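Long-range contacts in ABC transporter binding protein AcbH (Actinoplanes, PDB 3OO8), which binds beta-D-galactopyranose as the extracellular solute receptor of an ABC transporter, with an exclusive preference for that sugar: residues I106-D111 with A314-L319; Y132-L137 with G302-K307; V178-A183 with A234-G239; D186-L191 with R243-A248. The protein carries 2 engineered substitutions. All blocks are in the same frame, centred on the assembly; numbering follows the deposited sequence.

Contact 1 of 4, residues I106-D111 with A314-L319; sequences IDDVWD and AAKKVL
Two helices on one side of the sheet in the lobe that holds the chain's N-terminus in this class 2 solute-binding fold, 107-113 and 312-322, pack through Asp108 and Val109 of the first and Lys316 and Leu319 of the second. The axes of the short helical segments pass 9.7 Å apart at a crossing angle of -39°. The contact is layered. On its outer side NZ of Lys316 forms a salt bridge with OD2 of Asp108 at 2.8 Å, reaching the syn side of the carboxylate and lying close to its plane. The lysine chain is extended beyond CG and crosses the aspartate at about a right angle. CG of Asp108 sits between its backbone N and carbonyl carbon (chi1 54°), which folds the carboxylate back over its own helix turn, where OD1 accepts from the backbone N of Val109 at 2.9 Å from above the carboxylate plane. Beneath this pair, CG2 of Val109 lies 3.8 Å from CG of Lys316, against the aliphatic stem. Deeper still, CG2 of Ile106, the N-cap residue, meets CD1 of Leu319 at 4.0 Å, and both side chains also touch Val135 of the sheet below. One lysine thus serves two environments, its methylenes extending the apolar layer while its ammonium group balances a carboxylate that is probably held in orientation by its own backbone.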
loop_
_atom_site.group_PDB
_atom_site.type_symbol
_atom_site.label_atom_id
_atom_site.label_comp_id
_atom_site.label_asym_id
_atom_site.label_seq_id
_atom_site.Cartn_x
_atom_site.Cartn_y
_atom_site.Cartn_z
ATOM N N ILE A 106 -8.452 -16.129 13.586
ATOM C CA ILE A 106 -8.767 -17.109 12.559
ATOM C C ILE A 106 -7.590 -18.021 12.231
ATOM O O ILE A 106 -7.322 -18.367 11.070
ATOM C CB ILE A 106 -9.343 -16.419 11.295
ATOM C CG1 ILE A 106 -8.415 -15.285 10.877
ATOM C CG2 ILE A 106 -10.715 -15.810 11.604
ATOM C CD1 ILE A 106 -8.726 -14.788 9.470
ATOM N N ASP A 107 -6.930 -18.500 13.294
ATOM C CA ASP A 107 -5.809 -19.393 13.109
ATOM C C ASP A 107 -6.311 -20.655 12.419
ATOM O O ASP A 107 -5.565 -21.283 11.680
ATOM C CB ASP A 107 -5.153 -19.762 14.451
ATOM C CG ASP A 107 -4.530 -18.571 15.152
ATOM O OD1 ASP A 107 -4.185 -17.591 14.469
ATOM O OD2 ASP A 107 -4.338 -18.625 16.382
ATOM N N ASP A 108 -7.548 -21.057 12.725
ATOM C CA ASP A 108 -8.143 -22.226 12.103
ATOM C C ASP A 108 -8.332 -22.107 10.586
ATOM O O ASP A 108 -8.005 -23.023 9.835
ATOM C CB ASP A 108 -9.411 -22.708 12.833
ATOM C CG ASP A 108 -10.460 -21.627 13.023
ATOM O OD1 ASP A 108 -10.299 -20.445 12.597
ATOM O OD2 ASP A 108 -11.513 -21.972 13.598
ATOM N N VAL A 109 -8.811 -20.951 10.134
ATOM C CA VAL A 109 -8.880 -20.655 8.708
ATOM C C VAL A 109 -7.492 -20.769 8.095
ATOM O O VAL A 109 -7.321 -21.366 7.034
ATOM C CB VAL A 109 -9.399 -19.212 8.485
ATOM C CG1 VAL A 109 -9.277 -18.802 6.999
ATOM C CG2 VAL A 109 -10.864 -19.108 8.961
ATOM N N TRP A 110 -6.496 -20.206 8.777
ATOM C CA TRP A 110 -5.123 -20.203 8.277
ATOM C C TRP A 110 -4.440 -21.573 8.242
ATOM O O TRP A 110 -3.578 -21.814 7.414
ATOM C CB TRP A 110 -4.295 -19.097 8.969
ATOM C CG TRP A 110 -4.491 -17.728 8.299
ATOM C CD1 TRP A 110 -5.455 -16.820 8.565
ATOM C CD2 TRP A 110 -3.686 -17.195 7.258
ATOM N NE1 TRP A 110 -5.293 -15.701 7.738
ATOM C CE2 TRP A 110 -4.212 -15.924 6.932
ATOM C CE3 TRP A 110 -2.572 -17.674 6.562
ATOM C CZ2 TRP A 110 -3.654 -15.115 5.943
ATOM C CZ3 TRP A 110 -2.005 -16.879 5.572
ATOM C CH2 TRP A 110 -2.553 -15.600 5.274
ATOM N N ASP A 111 -4.907 -22.490 9.090
ATOM C CA ASP A 111 -4.421 -23.866 9.029
ATOM C C ASP A 111 -4.780 -24.457 7.653
ATOM O O ASP A 111 -4.060 -25.303 7.114
ATOM C CB ASP A 111 -5.095 -24.704 10.128
ATOM C CG ASP A 111 -4.603 -24.383 11.526
ATOM O OD1 ASP A 111 -3.495 -23.831 11.683
ATOM O OD2 ASP A 111 -5.340 -24.712 12.482
ATOM N N ALA A 314 -19.860 -20.433 9.957
ATOM C CA ALA A 314 -20.172 -20.288 8.539
ATOM C C ALA A 314 -19.283 -19.205 7.946
ATOM O O ALA A 314 -18.819 -19.313 6.797
ATOM C CB ALA A 314 -21.656 -19.953 8.330
ATOM N N ALA A 315 -19.022 -18.177 8.752
ATOM C CA ALA A 315 -18.177 -17.042 8.260
ATOM C C ALA A 315 -16.773 -17.560 7.960
ATOM O O ALA A 315 -16.129 -17.163 6.986
ATOM C CB ALA A 315 -18.122 -15.921 9.310
ATOM N N LYS A 316 -16.284 -18.463 8.800
ATOM C CA LYS A 316 -14.963 -19.029 8.575
ATOM C C LYS A 316 -14.893 -19.838 7.288
ATOM O O LYS A 316 -13.867 -19.850 6.636
ATOM C CB LYS A 316 -14.521 -19.867 9.785
ATOM C CG LYS A 316 -14.112 -19.024 10.971
ATOM C CD LYS A 316 -13.843 -19.908 12.210
ATOM C CE LYS A 316 -13.392 -19.076 13.388
ATOM N NZ LYS A 316 -13.214 -19.979 14.600
ATOM N N LYS A 317 -15.982 -20.504 6.900
ATOM C CA LYS A 317 -15.950 -21.270 5.652
ATOM C C LYS A 317 -15.825 -20.322 4.478
ATOM O O LYS A 317 -15.115 -20.607 3.524
ATOM C CB LYS A 317 -17.222 -22.107 5.453
ATOM C CG LYS A 317 -17.378 -23.263 6.442
ATOM C CD LYS A 317 -18.484 -24.226 5.965
ATOM C CE LYS A 317 -18.143 -24.868 4.610
ATOM N NZ LYS A 317 -19.090 -25.943 4.143
ATOM N N VAL A 318 -16.511 -19.185 4.585
ATOM C CA VAL A 318 -16.475 -18.175 3.523
ATOM C C VAL A 318 -15.057 -17.592 3.464
ATOM O O VAL A 318 -14.504 -17.381 2.380
ATOM C CB VAL A 318 -17.588 -17.116 3.666
ATOM C CG1 VAL A 318 -17.413 -16.009 2.598
ATOM C CG2 VAL A 318 -18.963 -17.750 3.446
ATOM N N LEU A 319 -14.452 -17.313 4.619
ATOM C CA LEU A 319 -13.065 -16.839 4.604
ATOM C C LEU A 319 -12.104 -17.839 3.957
ATOM O O LEU A 319 -11.174 -17.444 3.262
ATOM C CB LEU A 319 -12.591 -16.502 6.019
ATOM C CG LEU A 319 -13.139 -15.230 6.681
ATOM C CD1 LEU A 319 -12.661 -15.123 8.150
ATOM C CD2 LEU A 319 -12.784 -13.930 5.913
#

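Contact 2 of 4, residues Y132-L137 with G302-K307; sequences YYLVPL and GFILPK
Phe303 carries its ring with CG anti to the carbonyl carbon (chi1 -54°), and Leu137 places CG anti to its backbone N (chi1 -165°); these torsions bring CD2 of Leu137 to the edge of the phenylalanine ring, in its plane and 3.9 Å from CE2. The backbones form an antiparallel pair, the axes of the short strand segments 161° apart, that joins strands 134-147 and 301-304 in the main sheet, with Gly302 about 8 Å from the side chain of the galactose-binding Arg373. In the hydrogen-bonded pair N of Val135 donates to O of Phe303 at 2.9 Å, and N of Phe303 returns a bond of 2.9 Å to O of Val135. Gly302 lies opposite Pro136 with their CA atoms 3.9 Å apart, an approach that a side chain there would block. On the other face CD1 of Leu134 touches CG2 of Ile304 at 3.9 Å and lies over the Phe303 backbone. Cut back to an alanine, Leu134 would lose CD1, which is likely to open a gap beside CG2 of Ile304 and uncover the Phe303 backbone. Next to Ile304, a water lies 2.8 Å from O of Tyr133, to which it can donate, and accepts from N of Leu305 at 2.9 Å. Strand 85-89 flanks strand 301-304, helix 312-322 covers Val135 and Phe303 through Leu319, and helix 119-124 packs on Leu134 through Leu124.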
loop_
_atom_site.group_PDB
_atom_site.type_symbol
_atom_site.label_atom_id
_atom_site.label_comp_id
_atom_site.label_asym_id
_atom_site.label_seq_id
_atom_site.Cartn_x
_atom_site.Cartn_y
_atom_site.Cartn_z
ATOM N N TYR A 132 -3.733 -14.847 13.738
ATOM C CA TYR A 132 -4.228 -14.296 12.469
ATOM C C TYR A 132 -5.594 -13.634 12.669
ATOM O O TYR A 132 -6.427 -14.145 13.400
ATOM C CB TYR A 132 -4.424 -15.435 11.473
ATOM C CG TYR A 132 -3.147 -15.997 10.896
ATOM C CD1 TYR A 132 -2.474 -15.325 9.872
ATOM C CD2 TYR A 132 -2.604 -17.195 11.353
ATOM C CE1 TYR A 132 -1.300 -15.816 9.341
ATOM C CE2 TYR A 132 -1.416 -17.697 10.807
ATOM C CZ TYR A 132 -0.772 -17.003 9.794
ATOM O OH TYR A 132 0.374 -17.485 9.206
ATOM N N TYR A 133 -5.833 -12.498 12.007
ATOM C CA TYR A 133 -7.100 -11.767 12.094
ATOM C C TYR A 133 -7.661 -11.370 10.725
ATOM O O TYR A 133 -8.833 -11.018 10.608
ATOM C CB TYR A 133 -6.976 -10.526 13.009
ATOM C CG TYR A 133 -6.744 -10.900 14.458
ATOM C CD1 TYR A 133 -7.812 -11.228 15.259
ATOM C CD2 TYR A 133 -5.446 -10.897 14.991
ATOM C CE1 TYR A 133 -7.620 -11.573 16.605
ATOM C CE2 TYR A 133 -5.244 -11.245 16.322
ATOM C CZ TYR A 133 -6.336 -11.573 17.102
ATOM O OH TYR A 133 -6.139 -11.893 18.436
ATOM N N LEU A 134 -6.802 -11.414 9.709
ATOM C CA LEU A 134 -7.184 -10.974 8.371
ATOM C C LEU A 134 -7.003 -12.092 7.351
ATOM O O LEU A 134 -6.036 -12.864 7.438
ATOM C CB LEU A 134 -6.269 -9.814 7.946
ATOM C CG LEU A 134 -6.592 -9.071 6.618
ATOM C CD1 LEU A 134 -7.580 -7.932 6.870
ATOM C CD2 LEU A 134 -5.334 -8.566 5.904
ATOM N N VAL A 135 -7.885 -12.123 6.338
ATOM C CA VAL A 135 -7.579 -12.886 5.114
ATOM C C VAL A 135 -7.371 -11.865 4.005
ATOM O O VAL A 135 -8.314 -11.136 3.700
ATOM C CB VAL A 135 -8.697 -13.795 4.641
ATOM C CG1 VAL A 135 -8.265 -14.428 3.300
ATOM C CG2 VAL A 135 -8.943 -14.902 5.660
ATOM N N PRO A 136 -6.162 -11.799 3.447
ATOM C CA PRO A 136 -5.962 -10.745 2.425
ATOM C C PRO A 136 -6.451 -11.196 1.063
ATOM O O PRO A 136 -6.577 -12.406 0.817
ATOM C CB PRO A 136 -4.432 -10.608 2.401
ATOM C CG PRO A 136 -3.915 -11.936 2.716
ATOM C CD PRO A 136 -4.908 -12.545 3.695
ATOM N N LEU A 137 -6.688 -10.232 0.173
ATOM C CA LEU A 137 -7.200 -10.539 -1.172
ATOM C C LEU A 137 -6.277 -10.019 -2.264
ATOM O O LEU A 137 -5.917 -10.779 -3.166
ATOM C CB LEU A 137 -8.629 -9.977 -1.371
ATOM C CG LEU A 137 -9.330 -10.573 -2.604
ATOM C CD1 LEU A 137 -9.591 -12.077 -2.441
ATOM C CD2 LEU A 137 -10.636 -9.795 -2.834
ATOM N N GLY A 302 -8.396 -6.745 2.591
ATOM C CA GLY A 302 -8.825 -8.104 2.940
ATOM C C GLY A 302 -10.091 -8.092 3.754
ATOM O O GLY A 302 -10.932 -7.206 3.589
ATOM N N PHE A 303 -10.239 -9.105 4.605
ATOM C CA PHE A 303 -11.483 -9.306 5.349
ATOM C C PHE A 303 -11.179 -9.740 6.764
ATOM O O PHE A 303 -10.152 -10.383 7.017
ATOM C CB PHE A 303 -12.333 -10.376 4.658
ATOM C CG PHE A 303 -12.560 -10.052 3.218
ATOM C CD1 PHE A 303 -13.586 -9.208 2.865
ATOM C CD2 PHE A 303 -11.689 -10.543 2.236
ATOM C CE1 PHE A 303 -13.757 -8.819 1.525
ATOM C CE2 PHE A 303 -11.852 -10.178 0.881
ATOM C CZ PHE A 303 -12.904 -9.328 0.526
ATOM N N ILE A 304 -12.071 -9.324 7.654
ATOM C CA ILE A 304 -11.973 -9.645 9.074
ATOM C C ILE A 304 -13.276 -10.274 9.569
ATOM O O ILE A 304 -14.335 -10.187 8.926
ATOM C CB ILE A 304 -11.729 -8.388 9.924
ATOM C CG1 ILE A 304 -12.874 -7.372 9.707
ATOM C CG2 ILE A 304 -10.335 -7.833 9.625
ATOM C CD1 ILE A 304 -12.756 -6.071 10.531
ATOM N N LEU A 305 -13.177 -10.902 10.739
ATOM C CA LEU A 305 -14.321 -11.546 11.392
ATOM C C LEU A 305 -14.633 -10.842 12.730
ATOM O O LEU A 305 -13.956 -11.109 13.747
ATOM C CB LEU A 305 -13.965 -13.011 11.647
ATOM C CG LEU A 305 -15.114 -14.050 11.770
ATOM C CD1 LEU A 305 -14.560 -15.494 11.716
ATOM C CD2 LEU A 305 -15.980 -13.812 13.031
ATOM N N PRO A 306 -15.631 -9.948 12.743
ATOM C CA PRO A 306 -15.955 -9.190 13.964
ATOM C C PRO A 306 -16.314 -10.126 15.101
ATOM O O PRO A 306 -17.129 -11.032 14.906
ATOM C CB PRO A 306 -17.171 -8.371 13.548
ATOM C CG PRO A 306 -16.917 -8.100 12.046
ATOM C CD PRO A 306 -16.413 -9.461 11.593
ATOM N N LYS A 307 -15.657 -9.960 16.247
ATOM C CA LYS A 307 -15.988 -10.821 17.400
ATOM C C LYS A 307 -17.485 -10.824 17.718
ATOM O O LYS A 307 -18.041 -11.877 18.057
ATOM C CB LYS A 307 -15.191 -10.441 18.659
ATOM C CG LYS A 307 -15.465 -11.396 19.832
ATOM C CD LYS A 307 -14.690 -11.055 21.091
ATOM C CE LYS A 307 -13.225 -11.467 21.019
ATOM N NZ LYS A 307 -12.439 -11.022 22.226
HETATM O O HOH W 1 -10.893 -11.222 12.432
#

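Contact 3 of 4, residues V178-A183 with A234-G239; sequences VPLAFA and AYQQKG
The backbone O of Leu180 accepts from N of Gln237 at 2.9 Å. A second backbone bond, from N of Leu180 to O of Tyr235 at 3.1 Å, completes a single bridge centred on Leu180 and Gln236. The side chain of Gln237 adds a third bond: with CG anti to the backbone N (chi1 -164°) and the chain extended, its OE1 takes the N-H of Phe182 on a lone pair, in the carbonyl plane, at 3.1 Å. The bridge ties the segment 178-183, whose strand runs parallel to 257-261, to the loop that follows helix 220-232. The amide of Gln236 stacks on the ring of Phe182, their planes 20° apart and NE2 lying 3.5 Å above the ring centre; Trp229 of that helix donates to OE1 of Gln236 and so helps to fix the amide. At the far end CB of Pro179 packs 3.9 Å from CB of Tyr235, whose hydroxyl is hydrogen-bonded to Arg170.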
loop_
_atom_site.group_PDB
_atom_site.type_symbol
_atom_site.label_atom_id
_atom_site.label_comp_id
_atom_site.label_asym_id
_atom_site.label_seq_id
_atom_site.Cartn_x
_atom_site.Cartn_y
_atom_site.Cartn_z
ATOM N N VAL A 178 13.485 16.353 -16.758
ATOM C CA VAL A 178 13.241 16.396 -15.311
ATOM C C VAL A 178 13.400 14.932 -14.869
ATOM O O VAL A 178 12.745 14.085 -15.448
ATOM C CB VAL A 178 11.804 16.853 -15.030
ATOM C CG1 VAL A 178 11.406 16.568 -13.599
ATOM C CG2 VAL A 178 11.611 18.342 -15.403
ATOM N N PRO A 179 14.286 14.638 -13.898
ATOM C CA PRO A 179 14.485 13.209 -13.606
ATOM C C PRO A 179 13.248 12.557 -13.002
ATOM O O PRO A 179 12.771 11.530 -13.481
ATOM C CB PRO A 179 15.658 13.218 -12.616
ATOM C CG PRO A 179 16.459 14.471 -13.040
ATOM C CD PRO A 179 15.345 15.466 -13.281
ATOM N N LEU A 180 12.754 13.142 -11.922
ATOM C CA LEU A 180 11.594 12.598 -11.260
ATOM C C LEU A 180 10.433 13.582 -11.267
ATOM O O LEU A 180 10.471 14.629 -10.622
ATOM C CB LEU A 180 11.958 12.210 -9.818
ATOM C CG LEU A 180 12.917 11.028 -9.638
ATOM C CD1 LEU A 180 13.741 11.229 -8.379
ATOM C CD2 LEU A 180 12.098 9.714 -9.584
ATOM N N ALA A 181 9.399 13.259 -12.027
ATOM C CA ALA A 181 8.148 14.000 -11.910
ATOM C C ALA A 181 7.717 13.878 -10.447
ATOM O O ALA A 181 7.787 12.799 -9.852
ATOM C CB ALA A 181 7.093 13.409 -12.824
ATOM N N PHE A 182 7.268 14.986 -9.871
ATOM C CA PHE A 182 6.978 15.014 -8.448
ATOM C C PHE A 182 5.859 16.013 -8.150
ATOM O O PHE A 182 5.865 17.139 -8.659
ATOM C CB PHE A 182 8.255 15.351 -7.681
ATOM C CG PHE A 182 8.145 15.159 -6.186
ATOM C CD1 PHE A 182 7.727 13.947 -5.662
ATOM C CD2 PHE A 182 8.478 16.200 -5.321
ATOM C CE1 PHE A 182 7.629 13.783 -4.311
ATOM C CE2 PHE A 182 8.381 16.048 -3.938
ATOM C CZ PHE A 182 7.952 14.821 -3.441
ATOM N N ALA A 183 4.943 15.607 -7.284
ATOM C CA ALA A 183 3.748 16.378 -6.965
ATOM C C ALA A 183 3.327 16.109 -5.527
ATOM O O ALA A 183 3.450 14.978 -5.023
ATOM C CB ALA A 183 2.631 15.993 -7.914
ATOM N N ALA A 234 17.193 17.282 -5.197
ATOM C CA ALA A 234 17.906 17.960 -6.304
ATOM C C ALA A 234 17.377 17.488 -7.661
ATOM O O ALA A 234 17.537 18.187 -8.678
ATOM C CB ALA A 234 19.400 17.690 -6.220
ATOM N N TYR A 235 16.822 16.279 -7.698
ATOM C CA TYR A 235 16.377 15.656 -8.945
ATOM C C TYR A 235 14.872 15.537 -9.066
ATOM O O TYR A 235 14.381 14.958 -10.030
ATOM C CB TYR A 235 17.056 14.302 -9.158
ATOM C CG TYR A 235 18.535 14.468 -8.936
ATOM C CD1 TYR A 235 19.302 15.176 -9.842
ATOM C CD2 TYR A 235 19.142 14.007 -7.777
ATOM C CE1 TYR A 235 20.647 15.396 -9.623
ATOM C CE2 TYR A 235 20.488 14.203 -7.555
ATOM C CZ TYR A 235 21.244 14.898 -8.490
ATOM O OH TYR A 235 22.592 15.121 -8.280
ATOM N N GLN A 236 14.158 16.102 -8.097
ATOM C CA GLN A 236 12.709 16.109 -8.126
ATOM C C GLN A 236 12.141 17.377 -8.742
ATOM O O GLN A 236 12.620 18.488 -8.487
ATOM C CB GLN A 236 12.118 15.936 -6.722
ATOM C CG GLN A 236 12.442 14.565 -6.105
ATOM C CD GLN A 236 11.818 14.364 -4.746
ATOM O OE1 GLN A 236 11.955 15.212 -3.853
ATOM N NE2 GLN A 236 11.109 13.236 -4.576
ATOM N N GLN A 237 11.074 17.200 -9.502
ATOM C CA GLN A 237 10.437 18.312 -10.204
ATOM C C GLN A 237 10.151 19.515 -9.293
ATOM O O GLN A 237 9.651 19.365 -8.181
ATOM C CB GLN A 237 9.128 17.820 -10.770
ATOM C CG GLN A 237 8.556 18.729 -11.837
ATOM C CD GLN A 237 7.313 18.139 -12.457
ATOM O OE1 GLN A 237 6.768 17.150 -11.973
ATOM N NE2 GLN A 237 6.866 18.725 -13.563
ATOM N N LYS A 238 10.464 20.725 -9.764
ATOM C CA LYS A 238 10.183 21.931 -8.978
ATOM C C LYS A 238 8.696 22.268 -8.929
ATOM O O LYS A 238 7.909 21.773 -9.721
ATOM C CB LYS A 238 10.996 23.118 -9.523
ATOM C CG LYS A 238 12.503 22.952 -9.248
ATOM C CD LYS A 238 13.364 24.127 -9.760
ATOM C CE LYS A 238 13.012 25.440 -9.060
ATOM N NZ LYS A 238 13.716 26.596 -9.688
ATOM N N GLY A 239 8.297 23.097 -7.964
ATOM C CA GLY A 239 6.895 23.464 -7.847
ATOM C C GLY A 239 5.985 22.321 -7.431
ATOM O O GLY A 239 4.785 22.313 -7.743
#

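Contact 4 of 4, residues D186-L191 with R243-A248; sequences DGWPAL and RTWQDA. With SO4 (sulfate ion), chain C.
OD2 of Asp186 accepts the backbone N-H of Trp245 at 3.0 Å, met nearly in line with its C-O bond, at the first turn of helix 245-253. The same oxygen takes a bond from a water that also donates to O of Arg243 and accepts from N of Asp186, while a second water joins OD1 to OE1 of Gln246. CZ2 of Trp188 lies 3.6 Å from CD1 of Trp245; the indole planes stand 59° apart, with CH2 of Trp188 over a face of Trp245. Thr244 is the N-cap, and its OG1 accepts from N of Asp247 at 3.2 Å. One residue earlier, Arg243 bends at chi3 (-58°) and meets a sulfate, probably from the crystallisation liquor, at its guanidinium edge: NE donates to O3 at 2.9 Å and NH2 to O2 at 2.8 Å. NH1 also donates to O of Phe182 and NH2 to O of Lys238, so an alanine at Arg243 would probably leave both carbonyls without this donor and the sulfate less firmly held. Further out, Trp188 packs on the galactose-binding Gln266 of helix 264-270 and on Glu372, a residue changed in this structure, of helix 371-374, while Leu191 meets helix 377-392.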
loop_
_atom_site.group_PDB
_atom_site.type_symbol
_atom_site.label_atom_id
_atom_site.label_comp_id
_atom_site.label_asym_id
_atom_site.label_seq_id
_atom_site.Cartn_x
_atom_site.Cartn_y
_atom_site.Cartn_z
ATOM N N ASP A 186 -1.654 17.264 -3.254
ATOM C CA ASP A 186 -2.605 16.323 -2.674
ATOM C C ASP A 186 -2.245 15.834 -1.271
ATOM O O ASP A 186 -3.059 15.211 -0.597
ATOM C CB ASP A 186 -2.789 15.122 -3.612
ATOM C CG ASP A 186 -3.279 15.531 -5.000
ATOM O OD1 ASP A 186 -4.358 16.147 -5.096
ATOM O OD2 ASP A 186 -2.580 15.225 -5.977
ATOM N N GLY A 187 -1.020 16.137 -0.846
ATOM C CA GLY A 187 -0.584 15.926 0.537
ATOM C C GLY A 187 -0.064 14.527 0.772
ATOM O O GLY A 187 1.050 14.340 1.284
ATOM N N TRP A 188 -0.832 13.542 0.348
ATOM C CA TRP A 188 -0.429 12.155 0.601
ATOM C C TRP A 188 0.685 11.602 -0.334
ATOM O O TRP A 188 1.452 10.753 0.109
ATOM C CB TRP A 188 -1.636 11.202 0.621
ATOM C CG TRP A 188 -2.414 11.265 -0.666
ATOM C CD1 TRP A 188 -3.520 12.043 -0.932
ATOM C CD2 TRP A 188 -2.144 10.527 -1.866
ATOM N NE1 TRP A 188 -3.929 11.861 -2.232
ATOM C CE2 TRP A 188 -3.117 10.921 -2.825
ATOM C CE3 TRP A 188 -1.165 9.584 -2.232
ATOM C CZ2 TRP A 188 -3.146 10.393 -4.116
ATOM C CZ3 TRP A 188 -1.200 9.052 -3.534
ATOM C CH2 TRP A 188 -2.181 9.481 -4.460
ATOM N N PRO A 189 0.815 12.074 -1.596
ATOM C CA PRO A 189 1.840 11.432 -2.438
ATOM C C PRO A 189 3.262 11.390 -1.848
ATOM O O PRO A 189 3.923 10.340 -1.928
ATOM C CB PRO A 189 1.820 12.278 -3.738
ATOM C CG PRO A 189 0.382 12.751 -3.806
ATOM C CD PRO A 189 0.060 13.095 -2.357
ATOM N N ALA A 190 3.717 12.477 -1.219
ATOM C CA ALA A 190 5.091 12.536 -0.697
ATOM C C ALA A 190 5.332 11.609 0.481
ATOM O O ALA A 190 6.488 11.323 0.810
ATOM C CB ALA A 190 5.468 14.005 -0.317
ATOM N N LEU A 191 4.258 11.206 1.145
ATOM C CA LEU A 191 4.424 10.250 2.249
ATOM C C LEU A 191 5.095 8.979 1.729
ATOM O O LEU A 191 5.838 8.329 2.465
ATOM C CB LEU A 191 3.084 9.895 2.875
ATOM C CG LEU A 191 2.235 11.058 3.429
ATOM C CD1 LEU A 191 1.028 10.477 4.167
ATOM C CD2 LEU A 191 3.137 11.888 4.364
ATOM N N ARG A 243 1.462 21.146 -7.350
ATOM C CA ARG A 243 1.149 20.232 -8.457
ATOM C C ARG A 243 0.302 19.037 -8.036
ATOM O O ARG A 243 0.572 18.421 -6.991
ATOM C CB ARG A 243 2.459 19.731 -9.107
ATOM C CG ARG A 243 2.270 18.846 -10.368
ATOM C CD ARG A 243 3.560 18.547 -11.146
ATOM N NE ARG A 243 4.186 19.806 -11.558
ATOM C CZ ARG A 243 5.238 20.363 -10.962
ATOM N NH1 ARG A 243 5.858 19.754 -9.951
ATOM N NH2 ARG A 243 5.695 21.547 -11.396
ATOM N N THR A 244 -0.696 18.695 -8.848
ATOM C CA THR A 244 -1.491 17.483 -8.592
ATOM C C THR A 244 -0.707 16.272 -9.096
ATOM O O THR A 244 0.124 16.367 -10.008
ATOM C CB THR A 244 -2.853 17.448 -9.319
ATOM O OG1 THR A 244 -2.641 17.499 -10.742
ATOM C CG2 THR A 244 -3.764 18.601 -8.855
ATOM N N TRP A 245 -0.970 15.109 -8.501
ATOM C CA TRP A 245 -0.231 13.943 -8.933
ATOM C C TRP A 245 -0.529 13.610 -10.400
ATOM O O TRP A 245 0.363 13.184 -11.128
ATOM C CB TRP A 245 -0.383 12.744 -7.951
ATOM C CG TRP A 245 -1.687 11.991 -8.052
ATOM C CD1 TRP A 245 -2.776 12.116 -7.229
ATOM C CD2 TRP A 245 -2.076 11.074 -9.083
ATOM N NE1 TRP A 245 -3.806 11.303 -7.668
ATOM C CE2 TRP A 245 -3.387 10.646 -8.796
ATOM C CE3 TRP A 245 -1.435 10.558 -10.215
ATOM C CZ2 TRP A 245 -4.074 9.743 -9.611
ATOM C CZ3 TRP A 245 -2.118 9.659 -11.024
ATOM C CH2 TRP A 245 -3.427 9.263 -10.714
ATOM N N GLN A 246 -1.766 13.827 -10.848
ATOM C CA GLN A 246 -2.085 13.567 -12.250
ATOM C C GLN A 246 -1.228 14.433 -13.195
ATOM O O GLN A 246 -0.817 13.973 -14.257
ATOM C CB GLN A 246 -3.585 13.781 -12.508
ATOM C CG GLN A 246 -4.509 12.851 -11.707
ATOM C CD GLN A 246 -4.931 13.390 -10.352
ATOM O OE1 GLN A 246 -4.249 14.226 -9.759
ATOM N NE2 GLN A 246 -6.034 12.842 -9.817
ATOM N N ASP A 247 -0.950 15.683 -12.822
ATOM C CA ASP A 247 -0.120 16.533 -13.681
ATOM C C ASP A 247 1.328 16.037 -13.749
ATOM O O ASP A 247 1.990 16.155 -14.778
ATOM C CB ASP A 247 -0.181 18.006 -13.253
ATOM C CG ASP A 247 -1.468 18.702 -13.736
ATOM O OD1 ASP A 247 -2.196 18.120 -14.557
ATOM O OD2 ASP A 247 -1.755 19.830 -13.293
ATOM N N ALA A 248 1.822 15.474 -12.643
ATOM C CA ALA A 248 3.146 14.866 -12.656
ATOM C C ALA A 248 3.117 13.611 -13.536
ATOM O O ALA A 248 4.027 13.379 -14.336
ATOM C CB ALA A 248 3.605 14.521 -11.229
HETATM S S SO4 C . 3.101 22.167 -14.159
HETATM O O1 SO4 C . 1.925 22.969 -14.477
HETATM O O2 SO4 C . 3.813 22.775 -13.042
HETATM O O3 SO4 C . 2.638 20.830 -13.802
HETATM O O4 SO4 C . 4.021 22.104 -15.291
HETATM O O HOH W 2 0.029 15.994 -5.348
HETATM O O HOH W 3 -5.567 15.271 -7.718
#

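Overall arrangement
The four contacts form two clusters on opposite sides of the chain's centre. Contacts 1 and 2, 9 Å apart between centres, touch directly, and strand 301-304 leads on to helix 312-322. Contacts 3 and 4, 11 Å apart between centres, touch through Arg243, and their segments alternate along the sequence. The centres of contacts 2 and 3 are 39 Å apart, yet both reach the same mixed sheet. In sequence, contacts 3 and 4 fall wholly between the two halves of contact 2, which in turn fall between those of contact 1. The chain thus leaves one cluster, builds the other and returns, consistent with two lobes flanking a sugar site, contact 4 lying beside the galactose-binding Gln266.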